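Leucine aminopeptidase 2 (Saccharomyces cerevisiae, PDB 2XQ0) cleaves preferentially di- and tripeptides as a zinc aminopeptidase of the M1 family and has a low epoxide hydrolase activity in vitro. Local coordinates at residues Phe255-Gly260 with His301-Ser306; Glu251-Glu256 with Arg332-Ala337; Lys199-Ala204 with Phe421-Leu426; Ser180-Glu185 with Trp259-Ile264. All coordinates share one frame; numbering follows the deposited sequence.

Contact 1 of 4, residues Phe255-Gly260 with His301-Ser306; sequences FEYEWG and HELAHS. With ZN (zinc ion), chain C; BES (2-(3-amino-2-hydroxy-4-phenyl-butyrylamino)-4-methyl-pentanoic acid), chain B.
Tyr257 and Trp259, on the loop after helix 243-253, pack in the buried core against Leu303 and Ser306, on a side of helix 297-311 turned from the zinc; this helix carries the HExxH motif. Tyr257 brings its ring edge to Ser306: CE1 lies 3.3 Å from OG, near the ring plane, because CG stands anti to the backbone N (chi1 171°). The ring's OH bonds to Thr261 O. The Ser306 hydroxyl is turned back to its own helix and donates to Leu303 O at 3.0 Å, an acceptor it shares with Ser306 N. Trp259 NE1 gives Ser306 O a weak bond, 3.3 Å long and bent to 128°. On the other side of the helix, His301 NE2 (2.2 Å from the zinc) and His305 NE2 bind the metal, with Glu324 and two bestatin oxygens completing the site. Glu302, the proton acceptor, sets OE2 3.2 Å from the bestatin O2. With an alanine here the carboxylate is gone, and the site is likely to lose its proton acceptor and O2 that neighbour. A small serine lets aromatic rings come close to the helix, while its hydroxyl is satisfied internally.

Contact 2 of 4, residues Glu251-Glu256 with Arg332-Ala337; sequences EKIIFE and RRIIGA
Arg333 is the first residue of Arg332-Ala337 to meet Ile253, which sits in the last turn of helix 243-253 and carries the whole contact from its side. The arginine bends at chi2 (-68°) and chi3 (-54°), and this fold brings its guanidinium back beside the isoleucine: Ile253 CG2 lies over one face of the group, 4.1 Å above its plane and displaced toward the rim. The charged end is held by a salt bridge to Asp411 and a hydrogen bond to Tyr329 OH, while the methyl meets the flat face. The other branch of the isoleucine reaches the backbone, with CD1 3.8 Å from Arg333 O. That oxygen already accepts the helical bond from Ala337 N at 2.9 Å, and the methyl simply packs on it. Next comes Ile334, whose CG1 lies 4.2 Å from the same CD1; its side chain also touches Phe246, Thr249 and Ala250 on the facing helix. One turn on, Ala337 offers its CB to CD1 at 4.4 Å, and its small size lets the methyl settle near the helix surface. Helix 321-339, which supplies the zinc ligand Glu324, is thereby packed against helix 243-253. No hydrogen bond crosses here: the join rests on van der Waals contact, and a branched isoleucine suits it by sending one methyl to the guanidinium and the other to the helix backbone.

Contact 3 of 4, residues Lys199-Ala204 with Phe421-Leu426; sequences KVPIPA and FAKKSL
Pro201 and Lys423 meet by apolar contact alone, the ring methylene of one against the aliphatic chain of the other. Proline CD lies 4.0 Å from Lys423 CD and 4.1 Å from Lys423 CG, the two side chains running at a slant to each other. Val200 adds a looser touch, its CG1 4.4 Å from Lys423 CG. Lysine can serve here because it stays extended beyond CG, laying its methylenes past the proline before the ammonium is reached; farther along, its chain also touches Glu258. The contact spans two domains of the M1 fold: Lys199-Ala204 belongs to the N-terminal domain, at a corner where the chain leaves one sheet, and Phe421-Leu426 to the peptidase domain, where strand 424-426 pairs in parallel with strand 312-314. No hydrogen bond joins the two segments themselves, but beside them Ser425 OG bonds to Pro161 O and Lys164 NZ to Lys424 O, so polar links also span the domains. Phe421 to Lys424 form a type II turn closed by Lys424 N to Phe421 O at 2.9 Å, and Lys423 occupies its third position with positive phi (74°), a conformation glycine adopts more readily than lysine.

Contact 4 of 4, residues Ser180-Glu185 with Trp259-Ile264; sequences SGIRIE and WGTYDI
Ile182 and Thr261 mark the nearest approach of the two backbones, with CA atoms 7.6 Å apart, too far for pairing: strand 182-183, at the edge of the large N-terminal sheet, bonds to strand 193-199 through Ile182 and Glu197, and its other side faces a peptidase-domain loop. Ile182 bridges the distance. Its CG1 stands anti to its own carbonyl carbon (chi1 -62°) and the chain is extended onward to CD1, which ends 3.7 Å from Trp259 O. That oxygen has its polar partner in Asn280 ND2, so the methyl packs on it without replacing a bond. Gly260, between Trp259 and Thr261, suits the place twice over. Its backbone angles would press a CB against the carbonyl oxygen before it, and such a CB would also stand 3.2 Å from Ile182 CD1. Thr261 makes the remaining touch, its OG1 4.4 Å from Ile182 CG1. The indole of Trp259 takes another course, packing on Val200, Pro279 and Asn310. With no hydrogen bond or charge pair across, the join between these two segments rests on one isoleucine at the surface, and depends on van der Waals contact and on the absence of a side chain at Gly260.

Overall arrangement
From the N terminus, the chain passes 180-185 and 199-204 in the N-terminal domain. Contact 4 closes the first loop when 259-264 returns to the edge strand 182-183; contact 3 crosses it, starting inside that loop and closing only at 421-426. Contact 2 leaves from the end of helix 243-253 and contact 1 from the loop that follows; both nest within contact 3, and contact 2 crosses contact 4. Contacts 1 and 2 stay inside the peptidase domain, tying this helix and loop to helices 297-311 and 321-339, whereas contacts 3 and 4 join that domain to the N-terminal sheets. Trp259 links three contacts, belonging to 1 and 4 and touching Val200 and Ile202 of contact 3.

Contact 1 of 4, residues Phe255-Gly260 with His301-Ser306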
# COMPACT_ATOMS: atom_id res chain seq x y z
N PHE A 255 -5.54 -14.48 -15.69
CA PHE A 255 -6.67 -15.39 -15.91
C PHE A 255 -7.85 -14.99 -15.02
O PHE A 255 -7.74 -14.06 -14.24
CB PHE A 255 -6.26 -16.85 -15.68
CG PHE A 255 -5.52 -17.10 -14.40
CD1 PHE A 255 -4.21 -17.58 -14.41
CD2 PHE A 255 -6.14 -16.89 -13.18
CE1 PHE A 255 -3.53 -17.83 -13.22
CE2 PHE A 255 -5.46 -17.13 -11.98
CZ PHE A 255 -4.15 -17.60 -12.01
N GLU A 256 -8.96 -15.71 -15.13
CA GLU A 256 -10.19 -15.34 -14.44
C GLU A 256 -9.95 -14.96 -12.98
O GLU A 256 -9.14 -15.57 -12.28
CB GLU A 256 -11.23 -16.46 -14.52
CG GLU A 256 -12.62 -16.02 -14.09
CD GLU A 256 -13.56 -17.19 -13.77
OE1 GLU A 256 -13.12 -18.17 -13.13
OE2 GLU A 256 -14.75 -17.11 -14.15
N TYR A 257 -10.67 -13.94 -12.55
CA TYR A 257 -10.61 -13.45 -11.17
C TYR A 257 -11.46 -14.42 -10.37
O TYR A 257 -12.61 -14.63 -10.70
CB TYR A 257 -11.20 -12.03 -11.15
CG TYR A 257 -11.43 -11.38 -9.80
CD1 TYR A 257 -10.40 -10.72 -9.14
CD2 TYR A 257 -12.70 -11.37 -9.22
CE1 TYR A 257 -10.61 -10.09 -7.91
CE2 TYR A 257 -12.93 -10.75 -7.99
CZ TYR A 257 -11.88 -10.10 -7.35
OH TYR A 257 -12.12 -9.47 -6.14
N GLU A 258 -10.91 -15.03 -9.34
CA GLU A 258 -11.65 -16.11 -8.68
C GLU A 258 -12.23 -15.77 -7.31
O GLU A 258 -12.77 -16.64 -6.63
CB GLU A 258 -10.77 -17.36 -8.59
CG GLU A 258 -9.63 -17.23 -7.60
CD GLU A 258 -8.57 -18.31 -7.79
OE1 GLU A 258 -7.67 -18.10 -8.64
OE2 GLU A 258 -8.64 -19.36 -7.11
N TRP A 259 -12.15 -14.50 -6.91
CA TRP A 259 -12.63 -14.08 -5.59
C TRP A 259 -14.12 -13.71 -5.52
O TRP A 259 -14.62 -13.35 -4.46
CB TRP A 259 -11.78 -12.91 -5.08
CG TRP A 259 -10.30 -13.23 -5.02
CD1 TRP A 259 -9.42 -13.22 -6.07
CD2 TRP A 259 -9.53 -13.62 -3.87
NE1 TRP A 259 -8.16 -13.57 -5.64
CE2 TRP A 259 -8.21 -13.82 -4.29
CE3 TRP A 259 -9.85 -13.82 -2.52
CZ2 TRP A 259 -7.20 -14.21 -3.41
CZ3 TRP A 259 -8.84 -14.19 -1.64
CH2 TRP A 259 -7.54 -14.39 -2.09
N GLY A 260 -14.81 -13.76 -6.65
CA GLY A 260 -16.23 -13.43 -6.67
C GLY A 260 -16.46 -11.94 -6.90
O GLY A 260 -16.45 -11.46 -8.03
N HIS A 301 -3.92 -0.90 -9.12
CA HIS A 301 -2.94 -1.44 -8.18
C HIS A 301 -3.55 -2.45 -7.21
O HIS A 301 -3.14 -3.59 -7.17
CB HIS A 301 -2.24 -0.32 -7.41
CG HIS A 301 -1.09 -0.82 -6.57
ND1 HIS A 301 0.19 -0.90 -7.05
CD2 HIS A 301 -1.06 -1.31 -5.31
CE1 HIS A 301 0.98 -1.40 -6.12
NE2 HIS A 301 0.25 -1.67 -5.05
N GLU A 302 -4.54 -2.03 -6.43
CA GLU A 302 -5.16 -2.93 -5.47
C GLU A 302 -5.79 -4.12 -6.18
O GLU A 302 -5.80 -5.23 -5.66
CB GLU A 302 -6.26 -2.23 -4.67
CG GLU A 302 -5.87 -0.89 -4.07
CD GLU A 302 -4.67 -0.99 -3.16
OE1 GLU A 302 -4.04 0.05 -2.90
OE2 GLU A 302 -4.35 -2.12 -2.71
N LEU A 303 -6.32 -3.89 -7.38
CA LEU A 303 -6.91 -4.99 -8.14
C LEU A 303 -5.86 -6.03 -8.53
O LEU A 303 -6.13 -7.22 -8.47
CB LEU A 303 -7.53 -4.45 -9.42
CG LEU A 303 -7.95 -5.52 -10.44
CD1 LEU A 303 -9.07 -6.37 -9.86
CD2 LEU A 303 -8.40 -4.84 -11.72
N ALA A 304 -4.69 -5.58 -8.97
CA ALA A 304 -3.65 -6.54 -9.37
C ALA A 304 -3.20 -7.41 -8.18
O ALA A 304 -2.84 -8.58 -8.36
CB ALA A 304 -2.47 -5.83 -10.01
N HIS A 305 -3.25 -6.85 -6.97
CA HIS A 305 -2.93 -7.61 -5.76
C HIS A 305 -3.77 -8.88 -5.65
O HIS A 305 -3.34 -9.89 -5.05
CB HIS A 305 -3.14 -6.76 -4.51
CG HIS A 305 -1.93 -6.01 -4.08
ND1 HIS A 305 -0.72 -6.64 -3.86
CD2 HIS A 305 -1.74 -4.70 -3.81
CE1 HIS A 305 0.18 -5.73 -3.49
NE2 HIS A 305 -0.42 -4.55 -3.46
N SER A 306 -4.96 -8.85 -6.23
CA SER A 306 -5.83 -10.04 -6.17
C SER A 306 -5.02 -11.25 -6.59
O SER A 306 -5.14 -12.33 -6.00
CB SER A 306 -7.06 -9.88 -7.06
OG SER A 306 -7.84 -8.79 -6.61
ZN ZN C . 0.50 -2.74 -3.14
N2 BES B . -1.00 -2.65 1.12
C1 BES B . -0.18 -1.70 0.40
C6 BES B . 0.21 -0.54 1.32
C7 BES B . 1.06 -1.04 2.46
C8 BES B . 2.12 -1.90 2.21
C12 BES B . 0.77 -0.66 3.77
C9 BES B . 2.90 -2.37 3.26
C11 BES B . 1.56 -1.13 4.82
C10 BES B . 2.62 -1.99 4.56
C2 BES B . -0.90 -1.17 -0.84
O2 BES B . -1.33 -2.18 -1.77
C3 BES B . 0.04 -0.23 -1.53
O3 BES B . 1.03 -0.64 -2.14
N1 BES B . -0.35 1.03 -1.35
C4 BES B . 0.28 2.24 -1.84
C13 BES B . -0.52 2.56 -3.10
C14 BES B . 0.37 2.76 -4.32
C15 BES B . -0.44 2.54 -5.60
C16 BES B . 1.60 1.85 -4.29
C5 BES B . 0.01 3.30 -0.81
O1 BES B . 0.80 4.26 -0.72
O4 BES B . -1.00 3.18 -0.08

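Contact 2 of 4, residues Glu251-Glu256 with Arg332-Ala337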
# COMPACT_ATOMS: atom_id res chain seq x y z
N GLU A 251 -7.90 -9.84 -16.13
CA GLU A 251 -8.25 -11.22 -16.42
C GLU A 251 -7.69 -11.70 -17.77
O GLU A 251 -7.33 -12.86 -17.90
CB GLU A 251 -9.76 -11.40 -16.39
CG GLU A 251 -10.38 -11.41 -14.98
CD GLU A 251 -11.91 -11.61 -15.02
OE1 GLU A 251 -12.60 -10.92 -15.81
OE2 GLU A 251 -12.42 -12.43 -14.24
N LYS A 252 -7.64 -10.82 -18.76
CA LYS A 252 -7.11 -11.18 -20.07
C LYS A 252 -5.61 -11.36 -20.00
O LYS A 252 -5.06 -12.25 -20.64
CB LYS A 252 -7.48 -10.12 -21.11
CG LYS A 252 -6.90 -10.40 -22.49
CD LYS A 252 -7.44 -9.45 -23.57
CE LYS A 252 -6.98 -9.91 -24.96
NZ LYS A 252 -7.06 -8.82 -25.96
N ILE A 253 -4.93 -10.51 -19.23
CA ILE A 253 -3.48 -10.61 -19.11
C ILE A 253 -3.11 -11.86 -18.32
O ILE A 253 -2.22 -12.62 -18.71
CB ILE A 253 -2.88 -9.35 -18.43
CG1 ILE A 253 -3.01 -8.13 -19.35
CG2 ILE A 253 -1.42 -9.60 -18.05
CD1 ILE A 253 -3.13 -6.79 -18.60
N ILE A 254 -3.83 -12.10 -17.23
CA ILE A 254 -3.55 -13.25 -16.37
C ILE A 254 -4.59 -14.34 -16.60
O ILE A 254 -4.52 -15.06 -17.59
CB ILE A 254 -3.48 -12.82 -14.90
CG1 ILE A 254 -2.73 -11.50 -14.78
CG2 ILE A 254 -2.80 -13.90 -14.03
CD1 ILE A 254 -2.69 -10.93 -13.36
N PHE A 255 -5.54 -14.48 -15.69
CA PHE A 255 -6.67 -15.39 -15.91
C PHE A 255 -7.85 -14.99 -15.02
O PHE A 255 -7.74 -14.06 -14.24
CB PHE A 255 -6.26 -16.85 -15.68
CG PHE A 255 -5.52 -17.10 -14.40
CD1 PHE A 255 -4.21 -17.58 -14.41
CD2 PHE A 255 -6.14 -16.89 -13.18
CE1 PHE A 255 -3.53 -17.83 -13.22
CE2 PHE A 255 -5.46 -17.13 -11.98
CZ PHE A 255 -4.15 -17.60 -12.01
N GLU A 256 -8.96 -15.71 -15.13
CA GLU A 256 -10.19 -15.34 -14.44
C GLU A 256 -9.95 -14.96 -12.98
O GLU A 256 -9.14 -15.57 -12.28
CB GLU A 256 -11.23 -16.46 -14.52
CG GLU A 256 -12.62 -16.02 -14.09
CD GLU A 256 -13.56 -17.19 -13.77
OE1 GLU A 256 -13.12 -18.17 -13.13
OE2 GLU A 256 -14.75 -17.11 -14.15
N ARG A 332 0.86 -1.71 -14.22
CA ARG A 332 1.32 -1.03 -15.41
C ARG A 332 0.98 -1.78 -16.71
O ARG A 332 0.74 -1.15 -17.72
CB ARG A 332 2.78 -0.63 -15.31
CG ARG A 332 2.98 0.45 -14.24
CD ARG A 332 4.41 0.87 -14.06
NE ARG A 332 4.47 1.87 -13.01
CZ ARG A 332 5.52 2.07 -12.21
NH1 ARG A 332 6.61 1.33 -12.34
NH2 ARG A 332 5.45 3.00 -11.28
N ARG A 333 0.89 -3.10 -16.67
CA ARG A 333 0.34 -3.84 -17.82
C ARG A 333 -1.15 -3.49 -18.06
O ARG A 333 -1.61 -3.34 -19.20
CB ARG A 333 0.53 -5.35 -17.63
CG ARG A 333 1.98 -5.84 -17.74
CD ARG A 333 2.55 -5.70 -19.18
NE ARG A 333 1.68 -6.37 -20.14
CZ ARG A 333 1.72 -7.68 -20.39
NH1 ARG A 333 2.59 -8.46 -19.77
NH2 ARG A 333 0.88 -8.20 -21.26
N ILE A 334 -1.92 -3.35 -16.98
CA ILE A 334 -3.34 -3.01 -17.11
C ILE A 334 -3.51 -1.64 -17.78
O ILE A 334 -4.21 -1.51 -18.78
CB ILE A 334 -4.07 -3.05 -15.76
CG1 ILE A 334 -4.18 -4.51 -15.28
CG2 ILE A 334 -5.45 -2.43 -15.85
CD1 ILE A 334 -4.44 -4.64 -13.77
N ILE A 335 -2.83 -0.63 -17.25
CA ILE A 335 -2.98 0.70 -17.80
C ILE A 335 -2.38 0.77 -19.20
O ILE A 335 -2.84 1.54 -20.04
CB ILE A 335 -2.37 1.81 -16.88
CG1 ILE A 335 -0.86 1.93 -17.05
CG2 ILE A 335 -2.79 1.62 -15.41
CD1 ILE A 335 -0.20 2.92 -16.08
N GLY A 336 -1.36 -0.04 -19.46
CA GLY A 336 -0.78 -0.06 -20.79
C GLY A 336 -1.75 -0.67 -21.79
O GLY A 336 -1.85 -0.22 -22.93
N ALA A 337 -2.48 -1.69 -21.36
CA ALA A 337 -3.40 -2.37 -22.25
C ALA A 337 -4.59 -1.46 -22.57
O ALA A 337 -5.16 -1.54 -23.65
CB ALA A 337 -3.89 -3.64 -21.64

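Contact 3 of 4, residues Lys199-Ala204 with Phe421-Leu426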
# COMPACT_ATOMS: atom_id res chain seq x y z
N LYS A 199 -13.61 -17.88 1.34
CA LYS A 199 -13.41 -19.28 0.98
C LYS A 199 -12.06 -19.55 0.29
O LYS A 199 -11.67 -20.70 0.12
CB LYS A 199 -14.58 -19.83 0.15
CG LYS A 199 -15.92 -19.73 0.86
CD LYS A 199 -16.93 -20.78 0.39
CE LYS A 199 -17.67 -20.36 -0.86
NZ LYS A 199 -18.87 -21.22 -1.11
N VAL A 200 -11.34 -18.49 -0.09
CA VAL A 200 -9.98 -18.61 -0.60
C VAL A 200 -9.03 -18.40 0.58
O VAL A 200 -9.20 -17.44 1.31
CB VAL A 200 -9.67 -17.51 -1.66
CG1 VAL A 200 -8.22 -17.58 -2.11
CG2 VAL A 200 -10.63 -17.60 -2.82
N PRO A 201 -8.05 -19.32 0.79
CA PRO A 201 -7.20 -19.15 1.98
C PRO A 201 -6.41 -17.84 1.93
O PRO A 201 -5.90 -17.49 0.86
CB PRO A 201 -6.23 -20.35 1.92
CG PRO A 201 -6.85 -21.32 0.99
CD PRO A 201 -7.76 -20.56 0.06
N ILE A 202 -6.32 -17.13 3.05
CA ILE A 202 -5.59 -15.86 3.10
C ILE A 202 -4.67 -15.75 4.33
O ILE A 202 -4.92 -16.40 5.35
CB ILE A 202 -6.54 -14.64 2.99
CG1 ILE A 202 -7.60 -14.61 4.13
CG2 ILE A 202 -7.23 -14.60 1.61
CD1 ILE A 202 -8.25 -13.22 4.32
N PRO A 203 -3.59 -14.95 4.23
CA PRO A 203 -2.74 -14.62 5.39
C PRO A 203 -3.48 -13.63 6.31
O PRO A 203 -4.36 -12.90 5.86
CB PRO A 203 -1.52 -13.95 4.75
CG PRO A 203 -2.02 -13.38 3.48
CD PRO A 203 -3.12 -14.30 2.99
N ALA A 204 -3.13 -13.62 7.59
CA ALA A 204 -3.78 -12.74 8.56
C ALA A 204 -3.66 -11.26 8.18
O ALA A 204 -4.54 -10.46 8.53
CB ALA A 204 -3.21 -12.97 9.97
N PHE A 421 1.53 -21.28 -7.95
CA PHE A 421 1.56 -20.88 -6.56
C PHE A 421 0.22 -20.40 -6.03
O PHE A 421 0.15 -19.87 -4.92
CB PHE A 421 2.66 -19.83 -6.33
CG PHE A 421 4.04 -20.38 -6.53
CD1 PHE A 421 4.62 -21.20 -5.57
CD2 PHE A 421 4.73 -20.13 -7.70
CE1 PHE A 421 5.88 -21.74 -5.77
CE2 PHE A 421 6.00 -20.66 -7.91
CZ PHE A 421 6.58 -21.46 -6.94
N ALA A 422 -0.84 -20.61 -6.79
CA ALA A 422 -2.15 -20.15 -6.33
C ALA A 422 -2.45 -20.72 -4.95
O ALA A 422 -2.32 -21.93 -4.72
CB ALA A 422 -3.27 -20.52 -7.32
N LYS A 423 -2.81 -19.85 -4.02
CA LYS A 423 -3.21 -20.25 -2.67
C LYS A 423 -2.06 -20.69 -1.79
O LYS A 423 -2.27 -21.28 -0.73
CB LYS A 423 -4.30 -21.33 -2.73
CG LYS A 423 -5.58 -20.84 -3.39
CD LYS A 423 -6.61 -21.96 -3.56
CE LYS A 423 -7.85 -21.44 -4.27
NZ LYS A 423 -9.00 -22.39 -4.18
N LYS A 424 -0.84 -20.36 -2.21
CA LYS A 424 0.36 -20.76 -1.49
C LYS A 424 1.24 -19.54 -1.25
O LYS A 424 0.91 -18.43 -1.69
CB LYS A 424 1.13 -21.83 -2.27
CG LYS A 424 0.33 -23.12 -2.51
CD LYS A 424 1.07 -24.05 -3.45
CE LYS A 424 0.31 -25.35 -3.63
NZ LYS A 424 1.18 -26.43 -4.19
N SER A 425 2.34 -19.75 -0.55
CA SER A 425 3.30 -18.69 -0.27
C SER A 425 4.66 -19.12 -0.79
O SER A 425 4.92 -20.32 -0.93
CB SER A 425 3.36 -18.42 1.23
OG SER A 425 2.08 -18.00 1.71
N LEU A 426 5.53 -18.16 -1.08
CA LEU A 426 6.83 -18.55 -1.64
C LEU A 426 7.93 -17.53 -1.42
O LEU A 426 7.67 -16.40 -1.00
CB LEU A 426 6.71 -18.83 -3.14
CG LEU A 426 6.89 -17.59 -4.02
CD1 LEU A 426 7.15 -18.00 -5.45
CD2 LEU A 426 5.65 -16.70 -3.95

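Contact 4 of 4, residues Ser180-Glu185 with Trp259-Ile264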
# COMPACT_ATOMS: atom_id res chain seq x y z
N SER A 180 -13.27 -8.40 4.92
CA SER A 180 -12.57 -8.97 3.78
C SER A 180 -13.06 -10.38 3.47
O SER A 180 -12.31 -11.37 3.58
CB SER A 180 -11.08 -9.02 4.09
OG SER A 180 -10.87 -9.71 5.32
N GLY A 181 -14.32 -10.47 3.09
CA GLY A 181 -14.92 -11.72 2.69
C GLY A 181 -16.29 -11.46 2.10
O GLY A 181 -16.72 -10.32 1.99
N ILE A 182 -16.98 -12.52 1.71
CA ILE A 182 -18.28 -12.39 1.08
C ILE A 182 -19.35 -12.50 2.15
O ILE A 182 -19.36 -13.41 2.96
CB ILE A 182 -18.50 -13.44 -0.02
CG1 ILE A 182 -17.46 -13.23 -1.14
CG2 ILE A 182 -19.92 -13.34 -0.58
CD1 ILE A 182 -17.55 -14.19 -2.29
N ARG A 183 -20.22 -11.50 2.19
CA ARG A 183 -21.28 -11.46 3.17
C ARG A 183 -22.23 -12.63 2.98
O ARG A 183 -22.58 -12.98 1.86
CB ARG A 183 -22.04 -10.15 3.01
CG ARG A 183 -23.18 -9.97 3.96
CD ARG A 183 -22.71 -9.46 5.30
NE ARG A 183 -23.86 -9.25 6.16
CZ ARG A 183 -24.62 -8.16 6.13
NH1 ARG A 183 -24.31 -7.17 5.31
NH2 ARG A 183 -25.67 -8.05 6.93
N ILE A 184 -22.62 -13.25 4.09
CA ILE A 184 -23.70 -14.22 4.08
C ILE A 184 -24.99 -13.44 4.33
O ILE A 184 -25.22 -12.95 5.43
CB ILE A 184 -23.49 -15.29 5.16
CG1 ILE A 184 -22.23 -16.09 4.83
CG2 ILE A 184 -24.71 -16.20 5.24
CD1 ILE A 184 -21.74 -16.95 5.97
N GLU A 185 -25.81 -13.32 3.29
CA GLU A 185 -26.79 -12.24 3.17
C GLU A 185 -27.95 -12.18 4.17
O GLU A 185 -28.29 -13.17 4.81
CB GLU A 185 -27.33 -12.18 1.73
CG GLU A 185 -26.28 -11.78 0.70
CD GLU A 185 -26.80 -11.81 -0.72
OE1 GLU A 185 -27.91 -12.33 -0.95
OE2 GLU A 185 -26.09 -11.31 -1.62
N TRP A 259 -12.15 -14.50 -6.91
CA TRP A 259 -12.63 -14.08 -5.59
C TRP A 259 -14.12 -13.71 -5.52
O TRP A 259 -14.62 -13.35 -4.46
CB TRP A 259 -11.78 -12.91 -5.08
CG TRP A 259 -10.30 -13.23 -5.02
CD1 TRP A 259 -9.42 -13.22 -6.07
CD2 TRP A 259 -9.53 -13.62 -3.87
NE1 TRP A 259 -8.16 -13.57 -5.64
CE2 TRP A 259 -8.21 -13.82 -4.29
CE3 TRP A 259 -9.85 -13.82 -2.52
CZ2 TRP A 259 -7.20 -14.21 -3.41
CZ3 TRP A 259 -8.84 -14.19 -1.64
CH2 TRP A 259 -7.54 -14.39 -2.09
N GLY A 260 -14.81 -13.76 -6.65
CA GLY A 260 -16.23 -13.43 -6.67
C GLY A 260 -16.46 -11.94 -6.90
O GLY A 260 -16.45 -11.46 -8.03
N THR A 261 -16.68 -11.19 -5.82
CA THR A 261 -16.93 -9.77 -5.96
C THR A 261 -15.61 -9.02 -5.87
O THR A 261 -14.64 -9.53 -5.32
CB THR A 261 -17.85 -9.27 -4.85
OG1 THR A 261 -17.24 -9.56 -3.58
CG2 THR A 261 -19.21 -9.97 -4.94
N TYR A 262 -15.59 -7.84 -6.47
CA TYR A 262 -14.52 -6.87 -6.23
C TYR A 262 -15.13 -5.56 -5.73
O TYR A 262 -15.63 -4.75 -6.52
CB TYR A 262 -13.68 -6.61 -7.49
CG TYR A 262 -12.54 -5.68 -7.15
CD1 TYR A 262 -11.36 -6.18 -6.59
CD2 TYR A 262 -12.67 -4.31 -7.29
CE1 TYR A 262 -10.32 -5.32 -6.25
CE2 TYR A 262 -11.64 -3.44 -6.95
CZ TYR A 262 -10.47 -3.95 -6.43
OH TYR A 262 -9.46 -3.08 -6.08
N ASP A 263 -15.09 -5.35 -4.42
CA ASP A 263 -15.76 -4.20 -3.82
C ASP A 263 -14.72 -3.22 -3.32
O ASP A 263 -13.58 -3.59 -3.07
CB ASP A 263 -16.64 -4.65 -2.66
CG ASP A 263 -17.84 -5.47 -3.11
OD1 ASP A 263 -18.19 -5.44 -4.32
OD2 ASP A 263 -18.45 -6.12 -2.24
N ILE A 264 -15.13 -1.97 -3.17
CA ILE A 264 -14.25 -0.91 -2.68
C ILE A 264 -14.88 -0.18 -1.49
O ILE A 264 -16.02 0.25 -1.56
CB ILE A 264 -13.96 0.09 -3.80
CG1 ILE A 264 -13.31 -0.62 -4.98
CG2 ILE A 264 -13.07 1.27 -3.27
CD1 ILE A 264 -13.24 0.22 -6.24